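Local structure of protein CLPV1 (Pseudomonas aeruginosa, 4UQW) at residues R33-V38 / D78-G83; D52-Q57 / Q113-Y118; K71-A76 / T134-E139. The protein is the N domain of the type VI secretion ATPase ClpV, which probably disassembles the contracted TssB-TssC sheath. All coordinates share one frame; numbering follows the deposited sequence.

Interaction 1. Residues R33-V38 / D78-G83; sequences RGNPYV and DRLPRG
The guanidinium of Arg33 reaches the carboxylate of Asp78, tying the place where helix 17-33 gives out to the last turn of helix 66-79. Gly34, at positive phi, closes the first helix in a Schellman motif and turns the chain toward Asn35. Arg33 bends at chi2 and chi3, and its NH2 gives a fairly straight hydrogen bond to Asp78 OD1 at 2.5 Å, a length short enough to be taken with some caution. The oxygen lies close to the guanidinium plane and uses its anti lone pair, while the planes of the two groups stand 33° apart. Arg82 comes in over a face of the Arg33 guanidinium, off toward the rim, with the two NH2 atoms 3.8 Å apart. The like charges are probably tolerated because Asp78 OD1 serves both arginines: its long salt bridge to Arg82 NH2 measures 3.6 Å and completes a three-residue network.

Further along, the side chain of Asn35 crosses that of Leu80 at about a right angle. ND2 donates to Pro81 O over 2.8 Å, tilted 43° above the carbonyl plane. The same oxygen takes a CA-H...O contact from Asn35 CA. ND2 also donates to a water, which accepts from Arg82 NE as well, with 2.9 Å between the water and NE, and which sits within bonding distance of Leu80 O. His42 NE2, from helix 40-49, is hydrogen-bonded to Asn35 OD1, so both ends of this buried amide are paired and its rotation is fixed. Beyond it the proline rings cross at roughly a right angle, Pro36 CD lying 4.1 Å from Pro81 CG.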
# COMPACT_ATOMS: atom_id res chain seq x y z
N ARG A 33 5.94 -14.66 -10.46
CA ARG A 33 5.89 -15.69 -9.41
C ARG A 33 4.76 -16.68 -9.56
O ARG A 33 4.72 -17.71 -8.86
CB ARG A 33 5.72 -15.04 -8.03
CG ARG A 33 6.76 -14.00 -7.70
CD ARG A 33 7.95 -14.60 -7.01
NE ARG A 33 7.68 -14.66 -5.58
CZ ARG A 33 8.58 -14.93 -4.66
NH1 ARG A 33 9.84 -15.17 -5.01
NH2 ARG A 33 8.22 -14.97 -3.39
N GLY A 34 3.81 -16.37 -10.43
CA GLY A 34 2.63 -17.18 -10.61
C GLY A 34 1.64 -17.09 -9.46
O GLY A 34 0.82 -17.97 -9.23
N ASN A 35 1.64 -15.94 -8.77
CA ASN A 35 0.66 -15.74 -7.69
C ASN A 35 -0.69 -15.30 -8.30
O ASN A 35 -0.71 -14.61 -9.34
CB ASN A 35 1.13 -14.65 -6.67
CG ASN A 35 2.48 -14.93 -6.03
OD1 ASN A 35 3.30 -14.02 -5.88
ND2 ASN A 35 2.74 -16.23 -5.67
N PRO A 36 -1.82 -15.70 -7.70
CA PRO A 36 -3.08 -15.48 -8.42
C PRO A 36 -3.60 -14.05 -8.34
O PRO A 36 -4.34 -13.61 -9.26
CB PRO A 36 -4.07 -16.44 -7.74
CG PRO A 36 -3.46 -16.67 -6.37
CD PRO A 36 -1.96 -16.66 -6.60
N TYR A 37 -3.19 -13.31 -7.29
CA TYR A 37 -3.70 -11.93 -7.08
C TYR A 37 -2.58 -11.02 -6.72
O TYR A 37 -1.70 -11.38 -5.91
CB TYR A 37 -4.80 -11.87 -5.93
CG TYR A 37 -6.00 -12.69 -6.34
CD1 TYR A 37 -6.94 -12.17 -7.23
CD2 TYR A 37 -6.13 -14.02 -5.91
CE1 TYR A 37 -8.00 -12.95 -7.69
CE2 TYR A 37 -7.17 -14.81 -6.36
CZ TYR A 37 -8.10 -14.26 -7.24
OH TYR A 37 -9.13 -15.04 -7.69
N VAL A 38 -2.60 -9.82 -7.30
CA VAL A 38 -1.72 -8.74 -6.87
C VAL A 38 -2.23 -8.22 -5.51
O VAL A 38 -3.36 -7.74 -5.40
CB VAL A 38 -1.69 -7.61 -7.88
CG1 VAL A 38 -0.62 -6.62 -7.48
CG2 VAL A 38 -1.38 -8.19 -9.27
N ASP A 78 6.86 -15.33 -0.22
CA ASP A 78 7.32 -16.70 -0.53
C ASP A 78 6.25 -17.72 -0.17
O ASP A 78 6.26 -18.83 -0.69
CB ASP A 78 8.64 -17.03 0.21
CG ASP A 78 9.85 -16.38 -0.46
OD1 ASP A 78 9.73 -15.93 -1.61
OD2 ASP A 78 10.93 -16.27 0.17
N ARG A 79 5.34 -17.34 0.70
CA ARG A 79 4.29 -18.24 1.13
C ARG A 79 3.01 -18.18 0.29
O ARG A 79 2.17 -19.07 0.38
CB ARG A 79 3.95 -17.99 2.61
CG ARG A 79 5.08 -18.43 3.59
CD ARG A 79 4.65 -18.21 5.05
NE ARG A 79 5.76 -18.30 6.01
CZ ARG A 79 6.26 -17.26 6.67
NH1 ARG A 79 5.76 -16.04 6.49
NH2 ARG A 79 7.27 -17.43 7.52
N LEU A 80 2.85 -17.16 -0.56
CA LEU A 80 1.67 -17.13 -1.40
C LEU A 80 1.56 -18.32 -2.31
O LEU A 80 2.56 -18.91 -2.70
CB LEU A 80 1.69 -15.87 -2.28
CG LEU A 80 1.69 -14.54 -1.53
CD1 LEU A 80 1.85 -13.37 -2.49
CD2 LEU A 80 0.37 -14.44 -0.81
N PRO A 81 0.32 -18.68 -2.69
CA PRO A 81 0.17 -19.78 -3.64
C PRO A 81 0.82 -19.46 -4.98
O PRO A 81 0.80 -18.27 -5.42
CB PRO A 81 -1.34 -19.97 -3.75
CG PRO A 81 -1.96 -18.84 -3.15
CD PRO A 81 -0.96 -18.07 -2.30
N ARG A 82 1.37 -20.47 -5.64
CA ARG A 82 2.11 -20.28 -6.88
C ARG A 82 1.56 -21.13 -7.99
O ARG A 82 0.60 -21.87 -7.79
CB ARG A 82 3.60 -20.59 -6.72
CG ARG A 82 4.37 -19.73 -5.73
CD ARG A 82 5.80 -20.29 -5.49
NE ARG A 82 6.61 -19.43 -4.61
CZ ARG A 82 7.92 -19.57 -4.39
NH1 ARG A 82 8.60 -20.54 -4.99
NH2 ARG A 82 8.55 -18.73 -3.56
N GLY A 83 2.18 -21.02 -9.15
CA GLY A 83 1.78 -21.80 -10.31
C GLY A 83 0.35 -21.58 -10.76
O GLY A 83 -0.31 -22.47 -11.29
O HOH W 1 4.93 -17.29 -3.71

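Interaction 2. Residues D52-Q57 / Q113-Y118; sequences DSDLHQ and QVRTGY
Arg115 turns its CG into the position between the backbone N and the carbonyl carbon (chi1 55°), and a bend at chi3 (-63°) swings NE toward Asp54. The aspartate answers with CG anti to its carbonyl carbon, its carboxylate aimed across the gap. The result is a side-on grip: NE donates to Asp54 OD2 at 2.7 Å, and NH2 to Asp54 OD1 at 2.9 Å. Both oxygens are met on the syn side, with carboxylate and guanidinium nearly coplanar. OD2 has its anti lone pair left for the backbone, and Gly117 N uses it at 2.8 Å. Two helix starts face each other here: Ser53 is the N-cap of helix 54-61 and Arg115 that of helix 116-124. Asp54 therefore sits in the first turn of one helix while binding an amide in the first turn of the other, where the helix dipole would be expected to favour its negative charge. Thr116 OG1 packs 3.2 Å from Asp54 CB and accepts a weak bond from Leu55 N, but its stronger partner is Glu161 OE2, which also takes Asp54 N. Ser159 OG adds a further bond to Asp54 OD1. On the far side of the arginine chain, Arg115 CG rests 3.5 Å above the ring plane of Tyr118, over the ring centre, while the same ring stacks with Phe109.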
# COMPACT_ATOMS: atom_id res chain seq x y z
N ASP A 52 13.31 5.70 -1.98
CA ASP A 52 12.61 6.40 -0.91
C ASP A 52 11.14 6.50 -1.26
O ASP A 52 10.75 6.35 -2.43
CB ASP A 52 13.23 7.79 -0.69
CG ASP A 52 12.88 8.41 0.67
OD1 ASP A 52 12.48 7.71 1.62
OD2 ASP A 52 13.08 9.65 0.80
N SER A 53 10.32 6.78 -0.25
CA SER A 53 8.87 6.91 -0.39
C SER A 53 8.28 7.34 0.95
O SER A 53 9.00 7.35 1.96
CB SER A 53 8.21 5.59 -0.79
OG SER A 53 8.28 4.67 0.32
N ASP A 54 6.99 7.64 0.98
CA ASP A 54 6.35 7.90 2.27
C ASP A 54 6.46 6.67 3.16
O ASP A 54 6.62 6.80 4.36
CB ASP A 54 4.85 8.17 2.14
CG ASP A 54 4.52 9.45 1.46
OD1 ASP A 54 5.42 10.30 1.26
OD2 ASP A 54 3.31 9.60 1.20
N LEU A 55 6.30 5.48 2.57
CA LEU A 55 6.36 4.27 3.37
C LEU A 55 7.75 4.12 4.05
O LEU A 55 7.85 3.74 5.25
CB LEU A 55 6.04 3.03 2.48
CG LEU A 55 5.96 1.72 3.21
CD1 LEU A 55 4.91 1.72 4.38
CD2 LEU A 55 5.48 0.68 2.19
N HIS A 56 8.85 4.38 3.32
CA HIS A 56 10.16 4.33 3.93
C HIS A 56 10.24 5.22 5.14
O HIS A 56 10.82 4.85 6.19
CB HIS A 56 11.28 4.78 2.99
CG HIS A 56 11.57 3.87 1.82
ND1 HIS A 56 10.70 3.68 0.77
CD2 HIS A 56 12.71 3.18 1.50
CE1 HIS A 56 11.27 2.91 -0.15
NE2 HIS A 56 12.49 2.60 0.27
N GLN A 57 9.79 6.47 4.96
CA GLN A 57 9.92 7.45 6.02
C GLN A 57 9.01 7.15 7.20
O GLN A 57 9.42 7.36 8.34
CB GLN A 57 9.62 8.86 5.46
CG GLN A 57 10.69 9.21 4.40
CD GLN A 57 12.09 9.22 5.02
OE1 GLN A 57 12.29 9.73 6.12
NE2 GLN A 57 13.04 8.61 4.34
N GLN A 113 -4.19 13.86 -5.31
CA GLN A 113 -3.55 12.57 -5.61
C GLN A 113 -3.31 11.78 -4.35
O GLN A 113 -3.06 12.33 -3.29
CB GLN A 113 -2.22 12.75 -6.29
CG GLN A 113 -2.29 13.57 -7.57
CD GLN A 113 -0.91 13.65 -8.14
OE1 GLN A 113 -0.50 12.75 -8.79
NE2 GLN A 113 -0.17 14.70 -7.81
N VAL A 114 -3.40 10.47 -4.48
CA VAL A 114 -3.18 9.58 -3.33
C VAL A 114 -1.72 9.14 -3.30
O VAL A 114 -1.24 8.47 -4.22
CB VAL A 114 -4.14 8.37 -3.42
CG1 VAL A 114 -3.90 7.32 -2.29
CG2 VAL A 114 -5.61 8.86 -3.48
N ARG A 115 -1.02 9.57 -2.25
CA ARG A 115 0.35 9.17 -2.01
C ARG A 115 0.37 7.96 -1.09
O ARG A 115 -0.63 7.62 -0.42
CB ARG A 115 1.16 10.33 -1.40
CG ARG A 115 0.55 10.94 -0.10
CD ARG A 115 1.20 12.31 0.23
NE ARG A 115 2.62 12.16 0.50
CZ ARG A 115 3.41 13.22 0.63
NH1 ARG A 115 2.91 14.46 0.46
NH2 ARG A 115 4.69 13.04 0.92
N THR A 116 1.51 7.32 -0.98
CA THR A 116 1.50 6.07 -0.20
C THR A 116 1.24 6.31 1.29
O THR A 116 0.66 5.42 1.95
CB THR A 116 2.78 5.20 -0.40
OG1 THR A 116 3.93 5.87 0.10
CG2 THR A 116 2.97 4.88 -1.89
N GLY A 117 1.51 7.50 1.81
CA GLY A 117 1.24 7.71 3.22
C GLY A 117 -0.27 7.80 3.44
O GLY A 117 -0.75 7.43 4.52
N TYR A 118 -1.03 8.26 2.43
CA TYR A 118 -2.49 8.24 2.59
C TYR A 118 -3.02 6.81 2.48
O TYR A 118 -4.04 6.50 3.11
CB TYR A 118 -3.19 9.10 1.52
CG TYR A 118 -2.77 10.55 1.52
CD1 TYR A 118 -2.14 11.13 2.59
CD2 TYR A 118 -3.01 11.31 0.39
CE1 TYR A 118 -1.78 12.49 2.57
CE2 TYR A 118 -2.66 12.67 0.34
CZ TYR A 118 -2.03 13.23 1.42
OH TYR A 118 -1.60 14.55 1.37

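Interaction 3. Residues K71-A76 / T134-E139; sequences KDLTEA and TGLSAE
Asp72 leans from helix 66-79 onto the end of helix 127-136, and its first atom already touches two residues there. CB lies 3.5 Å from Leu136 O and almost as close to Ser137 CB. CG, anti to the carbonyl carbon of Asp72, carries the carboxylate past Ser137 CB toward the hydroxyl. At the tip, OD2 receives the Ser137 OG proton over 2.7 Å, on its anti lone pair. The serine can reach because OG is anti to its own backbone N (chi1 178°). Ser137 is the first residue to leave helical geometry after helix 127-136, and its OG accepts in turn from Glu139 N at 3.0 Å, an ST turn that leads into the short 3-10 segment 138-139. Thus one hydroxyl both shapes the turn out of the helix and fastens it to a neighbouring helix of this mainly helical domain. The like-charged carboxylate of Glu139 stands off, its OE2 5.4 Å from Asp72 OD2; its OE1 pairs with Lys142 NZ, which probably eases the repulsion. Back at the main chain, a water lies within bonding distance of Asp72 O and, more weakly, of Leu136 O. The apolar part lies one turn further on, where Leu136 CD2 packs 3.9 Å from Ala76 CB. Leu73 crosses Leu136 obliquely, its CD2 against Leu136 CB, and Val41 of helix 40-49 touches all three of these side chains.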
# COMPACT_ATOMS: atom_id res chain seq x y z
N LYS A 71 12.24 -8.70 6.02
CA LYS A 71 12.25 -10.14 6.24
C LYS A 71 10.79 -10.67 6.22
O LYS A 71 10.45 -11.71 5.60
CB LYS A 71 12.93 -10.49 7.57
CG LYS A 71 12.97 -11.96 7.92
CD LYS A 71 13.75 -12.11 9.22
CE LYS A 71 14.01 -13.55 9.57
NZ LYS A 71 12.71 -14.24 9.80
N ASP A 72 9.92 -9.97 6.95
CA ASP A 72 8.55 -10.42 7.02
C ASP A 72 7.85 -10.35 5.66
O ASP A 72 7.05 -11.26 5.34
CB ASP A 72 7.78 -9.55 8.03
CG ASP A 72 8.17 -9.85 9.50
OD1 ASP A 72 8.80 -10.91 9.79
OD2 ASP A 72 7.91 -9.01 10.39
N LEU A 73 8.07 -9.29 4.88
CA LEU A 73 7.40 -9.18 3.60
C LEU A 73 7.90 -10.23 2.65
O LEU A 73 7.09 -10.82 1.89
CB LEU A 73 7.59 -7.78 2.98
CG LEU A 73 6.95 -6.66 3.81
CD1 LEU A 73 7.25 -5.34 3.06
CD2 LEU A 73 5.45 -6.84 3.96
N THR A 74 9.20 -10.50 2.66
CA THR A 74 9.80 -11.55 1.81
C THR A 74 9.20 -12.90 2.14
O THR A 74 8.81 -13.70 1.27
CB THR A 74 11.31 -11.62 1.98
OG1 THR A 74 11.90 -10.42 1.47
CG2 THR A 74 11.85 -12.84 1.27
N GLU A 75 9.11 -13.19 3.44
CA GLU A 75 8.52 -14.46 3.85
C GLU A 75 7.02 -14.58 3.47
O GLU A 75 6.59 -15.65 2.96
CB GLU A 75 8.75 -14.69 5.35
CG GLU A 75 10.26 -14.86 5.59
CD GLU A 75 10.63 -15.14 7.04
OE1 GLU A 75 9.68 -15.25 7.85
OE2 GLU A 75 11.86 -15.27 7.36
N ALA A 76 6.24 -13.50 3.62
CA ALA A 76 4.85 -13.52 3.19
C ALA A 76 4.74 -13.74 1.68
O ALA A 76 3.87 -14.49 1.21
CB ALA A 76 4.15 -12.18 3.58
N THR A 134 -1.23 -6.08 9.44
CA THR A 134 -0.42 -6.62 10.54
C THR A 134 -0.17 -8.11 10.37
O THR A 134 0.80 -8.61 10.87
CB THR A 134 -1.07 -6.31 11.92
OG1 THR A 134 -2.35 -6.98 12.05
CG2 THR A 134 -1.29 -4.81 12.07
N GLY A 135 -1.03 -8.79 9.62
CA GLY A 135 -0.79 -10.17 9.26
C GLY A 135 0.49 -10.33 8.43
O GLY A 135 1.18 -11.34 8.59
N LEU A 136 0.82 -9.36 7.61
CA LEU A 136 2.06 -9.36 6.85
C LEU A 136 3.28 -9.17 7.73
O LEU A 136 4.31 -9.83 7.56
CB LEU A 136 2.03 -8.27 5.77
CG LEU A 136 0.91 -8.44 4.73
CD1 LEU A 136 1.00 -7.33 3.71
CD2 LEU A 136 1.05 -9.80 4.05
N SER A 137 3.18 -8.25 8.68
CA SER A 137 4.30 -8.03 9.64
C SER A 137 3.75 -7.45 10.91
O SER A 137 3.07 -6.41 10.89
CB SER A 137 5.35 -7.06 9.07
OG SER A 137 6.37 -6.85 10.03
N ALA A 138 4.13 -8.09 12.03
CA ALA A 138 3.81 -7.51 13.31
C ALA A 138 4.46 -6.15 13.51
O ALA A 138 3.97 -5.37 14.34
CB ALA A 138 4.24 -8.46 14.44
N GLU A 139 5.47 -5.80 12.71
CA GLU A 139 6.05 -4.44 12.79
C GLU A 139 4.97 -3.39 12.56
O GLU A 139 5.02 -2.29 13.12
CB GLU A 139 7.18 -4.20 11.75
CG GLU A 139 8.46 -5.02 12.08
CD GLU A 139 9.02 -4.63 13.42
OE1 GLU A 139 9.40 -3.48 13.65
OE2 GLU A 139 9.17 -5.52 14.32
O HOH W 2 5.68 -12.81 7.16

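Overall arrangement
Helix 66-79 carries two of the contacts: interaction 3 uses its middle and interaction 1 its end, with centres 16 Å apart. Interaction 2 lies on the other side of the chain's centre from interaction 1, their centres 25 Å apart. Interactions 2 and 3 come closer, about 6 Å between nearest atoms, and involve consecutive helices on both sides: 54-61 then 66-79, and 116-124 then 127-136. The segments alternate along the chain, so the three contacts interlock in sequence. Of the benzamidine pocket residues Arg8, Phe12, Tyr20 and Leu90, the last touches Val38, which lies in segment 33-38 but takes no part in the contact with 78-83; strands 37-38 and 89-90 run parallel there.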